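Local coordinates for development-specific protein S (Myxococcus xanthus, PDB 1NPS), which is made in quantity during fruiting body formation and assembles on the myxospore surface when calcium is present, its N-terminal domain binding two calcium ions, at residues Asn2-Tyr7 and Gln15-Pro20; Glu9-Lys14 and Ser40-Pro45; Glu34-Ser39 and Asn77-Arg82; Leu51-Gly56 and Gly72-Asn77. All coordinates share one frame; numbering follows the deposited sequence.

Interaction 1: residues Asn2-Tyr7 and Gln15-Pro20; sequences NITVFY and QVDLPP. With CA (calcium ion), chain B.
T4 and D17 are a non-hydrogen-bonded pair of the antiparallel hairpin of strands 3-6 and 15-18, part of the first Greek key of this beta/gamma-crystallin domain. Their side chains lie alongside one another and point the same way, T4 OG1 donating to D17 OD1 over 2.7 Å almost in line with the acceptor's C-O bond. For this bond OG1 stands anti to the carbonyl carbon (chi1 -46°); CG2, anti to the backbone N, comes to 3.1 Å from D17 OD1. A valine here would probably leave D17 OD1 without its hydroxyl donor and the carboxylate freer to turn. On the same face F6 and Q15 run side by side, Q15 CB lying 3.5 Å from F6 CE2. The amide, turned 65° from the ring, brings OE1 to the ring edge, near its plane. The other face is apolar: I3 CG1 meets L18 CB at 3.8 Å, V5 sits beside V16, and L18 reaches I81 and V83 of the second sheet. Two backbone hydrogen bonds join I3 to L18 and two more V5 to V16. Beyond F6 the chain turns a corner, and Y7 O binds calcium. At the opposite end N2 OD1 comes to 3.3 Å from P19 CB.

Interaction 2: residues Glu9-Lys14 and Ser40-Pro45; sequences EDFQGK and SVKVPP
S40 OG is held by two backbone groups of the loop between strands 3-6 and 15-18: it accepts from F11 N at 2.9 Å and is hydrogen-bonded to N8 O. The F11 bond is bent, 137° at the hydrogen. S40 reaches the loop because OG lies between its own backbone N and carbonyl carbon (chi1 67°). This is the folded hairpin of a crystallin Greek key, whose signature of an aromatic, four residues, a second aromatic, any residue and glycine is met here by F6, F11 and G13. The serine of strand 40-42 that ties down the fold is a familiar feature of the family. K42 crosses one face of the F11 ring, its CG 4.0 Å from the ring centroid in a CH-pi contact only 20° off the normal, while CE lies 3.7 Å from F11 CG. F11 CE1 approaches V41 O obliquely at 3.4 Å, and N67 also touches the ring. An alanine in place of F11 would keep the backbone bond to S40 OG but would probably deprive the aliphatic part of K42 of its flat support, leaving that chain freer to swing. With a carbonyl and an amide as its partners, the S40 hydroxyl serves as donor to N8 O and acceptor from F11 N, which fixes its rotation and satisfies a buried polar atom.

Interaction 3: residues Glu34-Ser39 and Asn77-Arg82; sequences ENNTIS and NVSSIR. With CA (calcium ion), chain C; CA (calcium ion), chain B.
N35 has CG anti to its backbone N (chi1 -176°), whereas in N36 CG is anti to the carbonyl carbon (chi1 -57°); the N35 amide is carried to S79 OG and the N36 amide to the calcium ion that S79 OG also binds. The S79 hydroxyl donates to N35 OD1 over 2.7 Å, in the carbonyl plane and on a lone pair. S79 OG binds the calcium ion at 2.1 Å. N36 OD1 binds the same ion at 2.2 Å, and Q53 O and waters complete the site. N35 is thus a second-shell residue: by accepting the hydrogen bond it orients the hydroxyl, the oxygen turned to the metal, and probably makes that oxygen more electron-rich. The backbones are joined by N36 N to V78 O, 3.1 Å long, the donor standing above the carbonyl plane. One water accepts from T37 N and donates to V78 O, while another links I38 O with N77 N. N77 OD1 accepts from a water on the calcium. The segments 35-40 and 75-80 each fit the beta/gamma-crystallin calcium motif N/D-N/D-X-X-S/T-S and exchange ligands: T37 O and S39 OG bind the other ion, with Y7 O and N76 OD1. On the core side of these polar groups I38 and I81 meet tip to tip, their CD1 atoms 3.7 Å apart. S79 and S80 form a classic beta bulge opposite Y52 at the start of strand 80-85. V78 and I81 pack on L51 of strand 47-52, and on the helix 25-30 side I81 touches L28 and N35 touches R25.

Interaction 4: residues Leu51-Gly56 and Gly72-Asn77; sequences LYQNDG and GPLNNN. With CA (calcium ion), chain C; CA (calcium ion), chain B.
L74 makes the close apolar part of this contact, pressing its CD2 against the backbone of L51 in strand 47-52. That methyl lies 3.4 Å from L51 O and 4.2 Å from L51 CB. Both leucines are buried, and I62 of strand 61-64 packs against each. Between the side chains nearer the surface the fit is looser, and no hydrogen bond crosses between the segments. Here Q53 and N77 run side by side, their amide planes 49° apart, and Q53 OE1 comes no nearer to the N77 side chain than 3.8 Å, at CB. The backbone contact beside them is close, Q53 CA-H pointing at N77 O over 3.1 Å and nearly straight. With CG anti to the backbone N (chi1 -171°), Q53 also lays this methylene 3.5 Å from N77 O. Both segments belong to the second Greek key, and a type II turn from L74 to N77 brings its chain round to the metal sites. N76, in that turn, extends OD1 to one calcium ion at 2.1 Å. Q53 serves the other ion through Q53 O, 2.4 Å from the metal. Within the turn segment, N77 ND2 donates a weak hydrogen bond to P73 O.

How the interactions relate
Two calcium ions 11.8 Å apart tie interactions 1, 3 and 4 together. All three meet at the first: Y7 of interaction 1, T37 and S39 of interaction 3, and N76 of interaction 4, so both Greek keys supply ligands. The second ion is shared by interactions 3 and 4, whose centres are about 6 Å apart; they have N77 in common, and S79 N lies 2.8 Å from Y52 O. Interaction 2 binds no metal, but its strand 40-42 neighbours strand 3-6 of interaction 1, with F6 N 2.8 Å from S40 O, and directly follows S39. Residues 9-14 likewise continue the chain beyond Y7, so the folded hairpin borders the first site.

Interaction 1: residues Asn2-Tyr7 and Gln15-Pro20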
# COMPACT_ATOMS: atom_id res chain seq x y z
N ASN A 2 6.19 -3.04 9.42
CA ASN A 2 5.96 -2.61 8.05
C ASN A 2 4.94 -3.45 7.32
O ASN A 2 4.64 -4.56 7.73
CB ASN A 2 7.25 -2.67 7.22
CG ASN A 2 8.48 -2.45 8.04
OD1 ASN A 2 8.61 -1.45 8.75
ND2 ASN A 2 9.41 -3.40 7.96
N ILE A 3 4.37 -2.85 6.28
CA ILE A 3 3.45 -3.54 5.40
C ILE A 3 4.34 -3.90 4.20
O ILE A 3 5.36 -3.25 3.97
CB ILE A 3 2.28 -2.62 4.92
CG1 ILE A 3 2.84 -1.44 4.11
CG2 ILE A 3 1.44 -2.13 6.11
CD1 ILE A 3 1.88 -0.91 3.06
N THR A 4 3.97 -4.93 3.44
CA THR A 4 4.75 -5.28 2.26
C THR A 4 3.77 -5.25 1.07
O THR A 4 2.69 -5.84 1.14
CB THR A 4 5.41 -6.68 2.40
OG1 THR A 4 6.04 -6.79 3.69
CG2 THR A 4 6.49 -6.84 1.35
N VAL A 5 4.10 -4.44 0.07
CA VAL A 5 3.27 -4.31 -1.12
C VAL A 5 3.83 -5.14 -2.27
O VAL A 5 5.04 -5.14 -2.51
CB VAL A 5 3.15 -2.82 -1.55
CG1 VAL A 5 2.47 -2.02 -0.43
CG2 VAL A 5 4.52 -2.24 -1.87
N PHE A 6 2.94 -5.80 -3.00
CA PHE A 6 3.33 -6.67 -4.11
C PHE A 6 2.81 -6.19 -5.46
O PHE A 6 1.74 -5.57 -5.55
CB PHE A 6 2.84 -8.10 -3.85
CG PHE A 6 3.47 -8.75 -2.65
CD1 PHE A 6 2.95 -8.54 -1.38
CD2 PHE A 6 4.60 -9.56 -2.80
CE1 PHE A 6 3.54 -9.12 -0.26
CE2 PHE A 6 5.20 -10.13 -1.69
CZ PHE A 6 4.67 -9.91 -0.42
N TYR A 7 3.58 -6.45 -6.52
CA TYR A 7 3.16 -6.05 -7.87
C TYR A 7 2.01 -6.87 -8.44
O TYR A 7 1.21 -6.34 -9.22
CB TYR A 7 4.35 -6.05 -8.83
CG TYR A 7 5.05 -4.71 -8.90
CD1 TYR A 7 5.20 -3.91 -7.75
CD2 TYR A 7 5.55 -4.22 -10.11
CE1 TYR A 7 5.82 -2.66 -7.81
CE2 TYR A 7 6.17 -2.98 -10.18
CZ TYR A 7 6.30 -2.20 -9.03
OH TYR A 7 6.90 -0.96 -9.11
N GLN A 15 8.32 -6.97 -4.66
CA GLN A 15 7.84 -6.58 -3.34
C GLN A 15 8.73 -5.54 -2.66
O GLN A 15 9.94 -5.51 -2.90
CB GLN A 15 7.71 -7.82 -2.46
CG GLN A 15 8.97 -8.62 -2.29
CD GLN A 15 8.74 -9.88 -1.48
OE1 GLN A 15 8.52 -10.96 -2.03
NE2 GLN A 15 8.77 -9.74 -0.17
N VAL A 16 8.11 -4.69 -1.84
CA VAL A 16 8.81 -3.61 -1.12
C VAL A 16 8.15 -3.35 0.23
O VAL A 16 6.93 -3.22 0.32
CB VAL A 16 8.76 -2.25 -1.93
CG1 VAL A 16 9.31 -1.10 -1.11
CG2 VAL A 16 9.52 -2.35 -3.25
N ASP A 17 8.96 -3.21 1.28
CA ASP A 17 8.45 -2.93 2.63
C ASP A 17 8.27 -1.43 2.87
O ASP A 17 9.06 -0.63 2.40
CB ASP A 17 9.41 -3.46 3.70
CG ASP A 17 9.45 -4.96 3.76
OD1 ASP A 17 8.46 -5.60 3.36
OD2 ASP A 17 10.47 -5.50 4.24
N LEU A 18 7.20 -1.06 3.58
CA LEU A 18 6.96 0.35 3.90
C LEU A 18 6.71 0.54 5.39
O LEU A 18 5.70 0.06 5.91
CB LEU A 18 5.73 0.88 3.16
CG LEU A 18 5.81 0.98 1.64
CD1 LEU A 18 4.47 1.45 1.10
CD2 LEU A 18 6.94 1.93 1.27
N PRO A 19 7.64 1.19 6.11
CA PRO A 19 7.40 1.39 7.53
C PRO A 19 6.34 2.50 7.66
O PRO A 19 5.86 3.02 6.66
CB PRO A 19 8.77 1.81 8.06
CG PRO A 19 9.36 2.51 6.92
CD PRO A 19 8.99 1.66 5.73
N PRO A 20 5.91 2.80 8.90
CA PRO A 20 4.91 3.85 9.10
C PRO A 20 5.39 5.18 8.52
O PRO A 20 6.57 5.53 8.63
CB PRO A 20 4.79 3.92 10.62
CG PRO A 20 5.04 2.52 11.03
CD PRO A 20 6.24 2.16 10.18
CA CA B . -0.16 -5.01 -9.96
O HOH W 1 0.64 -5.02 -11.32

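Interaction 2: residues Glu9-Lys14 and Ser40-Pro45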
# COMPACT_ATOMS: atom_id res chain seq x y z
N GLU A 9 -1.19 -10.02 -7.59
CA GLU A 9 -2.10 -10.56 -6.57
C GLU A 9 -1.55 -11.81 -5.87
O GLU A 9 -0.59 -12.42 -6.32
CB GLU A 9 -3.48 -10.85 -7.19
CG GLU A 9 -4.23 -9.60 -7.63
CD GLU A 9 -5.66 -9.85 -8.08
OE1 GLU A 9 -5.99 -10.97 -8.52
OE2 GLU A 9 -6.47 -8.91 -8.01
N ASP A 10 -2.16 -12.17 -4.74
CA ASP A 10 -1.77 -13.34 -3.95
C ASP A 10 -0.31 -13.30 -3.51
O ASP A 10 0.36 -14.31 -3.48
CB ASP A 10 -2.03 -14.63 -4.74
CG ASP A 10 -3.49 -14.77 -5.15
OD1 ASP A 10 -4.39 -14.35 -4.38
OD2 ASP A 10 -3.75 -15.30 -6.25
N PHE A 11 0.17 -12.10 -3.20
CA PHE A 11 1.54 -11.89 -2.75
C PHE A 11 2.63 -12.43 -3.69
O PHE A 11 3.57 -13.10 -3.25
CB PHE A 11 1.71 -12.46 -1.32
CG PHE A 11 0.51 -12.22 -0.42
CD1 PHE A 11 -0.04 -10.94 -0.29
CD2 PHE A 11 -0.08 -13.27 0.27
CE1 PHE A 11 -1.17 -10.73 0.50
CE2 PHE A 11 -1.22 -13.06 1.06
CZ PHE A 11 -1.76 -11.79 1.17
N GLN A 12 2.53 -12.11 -4.98
CA GLN A 12 3.53 -12.57 -5.95
C GLN A 12 4.23 -11.38 -6.57
O GLN A 12 3.78 -10.26 -6.43
CB GLN A 12 2.87 -13.39 -7.06
CG GLN A 12 2.21 -14.67 -6.61
CD GLN A 12 3.14 -15.86 -6.71
OE1 GLN A 12 3.64 -16.18 -7.79
NE2 GLN A 12 3.38 -16.52 -5.59
N GLY A 13 5.32 -11.63 -7.29
CA GLY A 13 6.04 -10.55 -7.94
C GLY A 13 6.86 -9.62 -7.06
O GLY A 13 7.05 -9.87 -5.87
N LYS A 14 7.34 -8.55 -7.67
CA LYS A 14 8.15 -7.52 -7.02
C LYS A 14 7.51 -7.07 -5.71
O LYS A 14 6.31 -6.78 -5.67
CB LYS A 14 8.31 -6.33 -7.97
CG LYS A 14 9.15 -5.20 -7.45
CD LYS A 14 9.31 -4.14 -8.53
CE LYS A 14 9.83 -4.76 -9.83
NZ LYS A 14 9.92 -3.80 -10.98
N SER A 40 -1.43 -6.51 -4.24
CA SER A 40 -1.68 -7.24 -3.00
C SER A 40 -0.79 -6.68 -1.89
O SER A 40 0.25 -6.06 -2.17
CB SER A 40 -1.53 -8.77 -3.17
OG SER A 40 -0.21 -9.20 -3.44
N VAL A 41 -1.25 -6.80 -0.65
CA VAL A 41 -0.52 -6.26 0.49
C VAL A 41 -0.61 -7.14 1.73
O VAL A 41 -1.65 -7.74 2.01
CB VAL A 41 -1.07 -4.87 0.89
CG1 VAL A 41 -0.23 -4.26 2.00
CG2 VAL A 41 -1.13 -3.94 -0.31
N LYS A 42 0.50 -7.22 2.46
CA LYS A 42 0.55 -7.97 3.71
C LYS A 42 0.56 -6.93 4.82
O LYS A 42 1.25 -5.91 4.73
CB LYS A 42 1.81 -8.84 3.79
CG LYS A 42 1.80 -10.07 2.89
CD LYS A 42 2.96 -10.99 3.21
CE LYS A 42 2.91 -12.23 2.35
NZ LYS A 42 4.05 -13.15 2.61
N VAL A 43 -0.28 -7.13 5.83
CA VAL A 43 -0.34 -6.20 6.94
C VAL A 43 -0.29 -6.98 8.25
O VAL A 43 -1.25 -7.64 8.62
CB VAL A 43 -1.64 -5.35 6.88
CG1 VAL A 43 -1.63 -4.25 7.94
CG2 VAL A 43 -1.81 -4.75 5.49
N PRO A 44 0.86 -6.93 8.95
CA PRO A 44 1.01 -7.64 10.22
C PRO A 44 0.37 -6.83 11.34
O PRO A 44 0.00 -5.66 11.14
CB PRO A 44 2.53 -7.69 10.40
CG PRO A 44 2.95 -6.38 9.87
CD PRO A 44 2.12 -6.26 8.59
N PRO A 45 0.23 -7.43 12.54
CA PRO A 45 -0.36 -6.78 13.72
C PRO A 45 0.36 -5.48 14.09
O PRO A 45 1.56 -5.34 13.86
CB PRO A 45 -0.14 -7.83 14.80
CG PRO A 45 -0.35 -9.09 14.06
CD PRO A 45 0.45 -8.86 12.80

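Interaction 3: residues Glu34-Ser39 and Asn77-Arg82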
# COMPACT_ATOMS: atom_id res chain seq x y z
N GLU A 34 6.39 1.72 -8.47
CA GLU A 34 5.80 2.45 -9.58
C GLU A 34 4.33 2.76 -9.36
O GLU A 34 3.61 2.00 -8.70
CB GLU A 34 5.96 1.67 -10.89
CG GLU A 34 7.40 1.43 -11.28
CD GLU A 34 7.54 0.24 -12.20
OE1 GLU A 34 7.14 0.35 -13.37
OE2 GLU A 34 8.06 -0.81 -11.74
N ASN A 35 3.88 3.86 -9.94
CA ASN A 35 2.49 4.28 -9.80
C ASN A 35 1.51 3.23 -10.33
O ASN A 35 1.78 2.57 -11.35
CB ASN A 35 2.29 5.59 -10.54
CG ASN A 35 0.92 6.14 -10.36
OD1 ASN A 35 0.48 6.40 -9.24
ND2 ASN A 35 0.21 6.32 -11.47
N ASN A 36 0.37 3.10 -9.66
CA ASN A 36 -0.69 2.16 -10.03
C ASN A 36 -0.15 0.76 -10.38
O ASN A 36 -0.40 0.26 -11.48
CB ASN A 36 -1.50 2.68 -11.24
CG ASN A 36 -2.13 4.06 -11.02
OD1 ASN A 36 -2.37 4.49 -9.90
ND2 ASN A 36 -2.44 4.73 -12.13
N THR A 37 0.60 0.13 -9.47
CA THR A 37 1.12 -1.21 -9.75
C THR A 37 0.81 -2.22 -8.65
O THR A 37 0.79 -3.44 -8.90
CB THR A 37 2.66 -1.22 -10.00
OG1 THR A 37 3.35 -0.65 -8.88
CG2 THR A 37 3.01 -0.46 -11.28
N ILE A 38 0.53 -1.73 -7.45
CA ILE A 38 0.23 -2.59 -6.31
C ILE A 38 -1.01 -3.45 -6.53
O ILE A 38 -2.05 -2.96 -6.98
CB ILE A 38 0.10 -1.74 -5.04
CG1 ILE A 38 1.43 -1.06 -4.76
CG2 ILE A 38 -0.35 -2.60 -3.88
CD1 ILE A 38 1.41 -0.17 -3.56
N SER A 39 -0.89 -4.74 -6.25
CA SER A 39 -1.99 -5.67 -6.45
C SER A 39 -2.33 -6.51 -5.22
O SER A 39 -3.39 -7.13 -5.13
CB SER A 39 -1.71 -6.55 -7.67
OG SER A 39 -1.33 -5.76 -8.80
N ASN A 77 -4.02 0.79 -9.12
CA ASN A 77 -4.61 2.12 -9.08
C ASN A 77 -4.24 2.88 -7.83
O ASN A 77 -5.01 3.74 -7.41
CB ASN A 77 -6.14 2.03 -9.16
CG ASN A 77 -6.67 2.16 -10.57
OD1 ASN A 77 -6.20 2.98 -11.36
ND2 ASN A 77 -7.69 1.36 -10.90
N VAL A 78 -3.14 2.54 -7.18
CA VAL A 78 -2.74 3.25 -5.96
C VAL A 78 -1.65 4.27 -6.28
O VAL A 78 -0.63 3.94 -6.89
CB VAL A 78 -2.28 2.27 -4.84
CG1 VAL A 78 -1.83 3.02 -3.61
CG2 VAL A 78 -3.44 1.33 -4.45
N SER A 79 -1.86 5.52 -5.87
CA SER A 79 -0.90 6.58 -6.14
C SER A 79 -0.27 7.21 -4.90
O SER A 79 0.72 7.93 -5.00
CB SER A 79 -1.52 7.65 -7.03
OG SER A 79 -1.96 7.09 -8.27
N SER A 80 -0.88 7.00 -3.74
CA SER A 80 -0.32 7.51 -2.49
C SER A 80 -0.75 6.57 -1.37
O SER A 80 -1.74 5.82 -1.52
CB SER A 80 -0.68 8.99 -2.23
OG SER A 80 -2.07 9.23 -2.14
N ILE A 81 0.03 6.53 -0.29
CA ILE A 81 -0.23 5.62 0.84
C ILE A 81 0.18 6.22 2.19
O ILE A 81 1.18 6.94 2.29
CB ILE A 81 0.61 4.28 0.69
CG1 ILE A 81 0.38 3.61 -0.66
CG2 ILE A 81 0.28 3.30 1.82
CD1 ILE A 81 1.30 2.39 -0.93
N ARG A 82 -0.61 5.94 3.23
CA ARG A 82 -0.30 6.38 4.59
C ARG A 82 -0.25 5.08 5.42
O ARG A 82 -1.21 4.31 5.43
CB ARG A 82 -1.39 7.31 5.16
CG ARG A 82 -1.55 8.63 4.41
CD ARG A 82 -2.48 9.61 5.13
NE ARG A 82 -2.08 9.78 6.52
CZ ARG A 82 -2.90 9.92 7.55
NH1 ARG A 82 -4.22 9.97 7.37
NH2 ARG A 82 -2.40 10.05 8.77
CA CA C . -3.62 6.21 -9.23
CA CA B . -0.16 -5.01 -9.96
O HOH W 2 0.79 1.48 -6.75
O HOH W 3 -2.63 -0.40 -7.04
O HOH W 4 -5.27 5.76 -10.32
O HOH W 1 0.64 -5.02 -11.32
O HOH W 5 -3.55 5.41 -7.92
O HOH W 6 -3.49 7.61 -10.22

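Interaction 4: residues Leu51-Gly56 and Gly72-Asn77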
# COMPACT_ATOMS: atom_id res chain seq x y z
N LEU A 51 -4.77 3.06 1.27
CA LEU A 51 -4.31 3.16 -0.11
C LEU A 51 -5.24 4.14 -0.85
O LEU A 51 -6.46 4.06 -0.72
CB LEU A 51 -4.32 1.78 -0.77
CG LEU A 51 -3.79 0.62 0.07
CD1 LEU A 51 -3.82 -0.65 -0.76
CD2 LEU A 51 -2.39 0.90 0.59
N TYR A 52 -4.66 5.09 -1.56
CA TYR A 52 -5.42 6.12 -2.27
C TYR A 52 -5.23 6.02 -3.77
O TYR A 52 -4.14 5.74 -4.24
CB TYR A 52 -4.96 7.52 -1.83
CG TYR A 52 -5.08 7.80 -0.35
CD1 TYR A 52 -6.24 8.33 0.18
CD2 TYR A 52 -4.01 7.55 0.50
CE1 TYR A 52 -6.34 8.61 1.54
CE2 TYR A 52 -4.09 7.82 1.85
CZ TYR A 52 -5.26 8.35 2.37
OH TYR A 52 -5.35 8.58 3.72
N GLN A 53 -6.30 6.28 -4.52
CA GLN A 53 -6.24 6.22 -5.97
C GLN A 53 -5.54 7.44 -6.54
O GLN A 53 -4.98 7.41 -7.64
CB GLN A 53 -7.66 6.13 -6.53
CG GLN A 53 -7.73 5.85 -8.03
CD GLN A 53 -9.03 5.18 -8.41
OE1 GLN A 53 -9.21 3.97 -8.21
NE2 GLN A 53 -9.98 5.96 -8.93
N ASN A 54 -5.61 8.55 -5.81
CA ASN A 54 -4.96 9.79 -6.25
C ASN A 54 -3.76 10.13 -5.37
O ASN A 54 -3.68 9.72 -4.22
CB ASN A 54 -5.93 10.98 -6.22
CG ASN A 54 -7.11 10.83 -7.17
OD1 ASN A 54 -7.04 10.11 -8.16
ND2 ASN A 54 -8.19 11.54 -6.87
N ASP A 55 -2.82 10.87 -5.94
CA ASP A 55 -1.64 11.33 -5.21
C ASP A 55 -2.19 12.34 -4.19
O ASP A 55 -3.31 12.82 -4.31
CB ASP A 55 -0.69 12.02 -6.20
CG ASP A 55 0.70 12.29 -5.61
OD1 ASP A 55 1.00 11.82 -4.49
OD2 ASP A 55 1.49 12.97 -6.30
N GLY A 56 -1.40 12.65 -3.16
CA GLY A 56 -1.87 13.61 -2.18
C GLY A 56 -2.89 13.10 -1.19
O GLY A 56 -3.66 13.90 -0.61
N GLY A 72 -9.41 -5.48 -5.38
CA GLY A 72 -10.61 -5.12 -6.11
C GLY A 72 -10.42 -3.93 -7.03
O GLY A 72 -9.50 -3.92 -7.84
N PRO A 73 -11.23 -2.87 -6.86
CA PRO A 73 -11.16 -1.65 -7.69
C PRO A 73 -9.87 -0.82 -7.61
O PRO A 73 -9.57 -0.07 -8.53
CB PRO A 73 -12.41 -0.87 -7.25
CG PRO A 73 -12.56 -1.28 -5.80
CD PRO A 73 -12.29 -2.76 -5.85
N LEU A 74 -9.13 -0.93 -6.51
CA LEU A 74 -7.89 -0.19 -6.39
C LEU A 74 -6.68 -0.95 -6.94
O LEU A 74 -5.54 -0.49 -6.84
CB LEU A 74 -7.65 0.29 -4.95
CG LEU A 74 -8.21 1.70 -4.67
CD1 LEU A 74 -9.71 1.63 -4.35
CD2 LEU A 74 -7.46 2.35 -3.52
N ASN A 75 -6.91 -2.13 -7.50
CA ASN A 75 -5.83 -2.91 -8.06
C ASN A 75 -5.17 -2.08 -9.15
O ASN A 75 -5.87 -1.52 -10.01
CB ASN A 75 -6.36 -4.22 -8.66
CG ASN A 75 -5.30 -4.96 -9.47
OD1 ASN A 75 -4.28 -5.37 -8.94
ND2 ASN A 75 -5.53 -5.07 -10.77
N ASN A 76 -3.84 -1.99 -9.13
CA ASN A 76 -3.10 -1.22 -10.13
C ASN A 76 -3.68 0.19 -10.26
O ASN A 76 -3.81 0.74 -11.36
CB ASN A 76 -3.11 -1.93 -11.50
CG ASN A 76 -2.21 -3.18 -11.53
OD1 ASN A 76 -1.39 -3.43 -10.64
ND2 ASN A 76 -2.34 -3.95 -12.60
N ASN A 77 -4.02 0.79 -9.12
CA ASN A 77 -4.61 2.12 -9.08
C ASN A 77 -4.24 2.88 -7.83
O ASN A 77 -5.01 3.74 -7.41
CB ASN A 77 -6.14 2.03 -9.16
CG ASN A 77 -6.67 2.16 -10.57
OD1 ASN A 77 -6.20 2.98 -11.36
ND2 ASN A 77 -7.69 1.36 -10.90
CA CA C . -3.62 6.21 -9.23
CA CA B . -0.16 -5.01 -9.96
O HOH W 4 -5.27 5.76 -10.32
O HOH W 1 0.64 -5.02 -11.32
O HOH W 5 -3.55 5.41 -7.92
O HOH W 6 -3.49 7.61 -10.22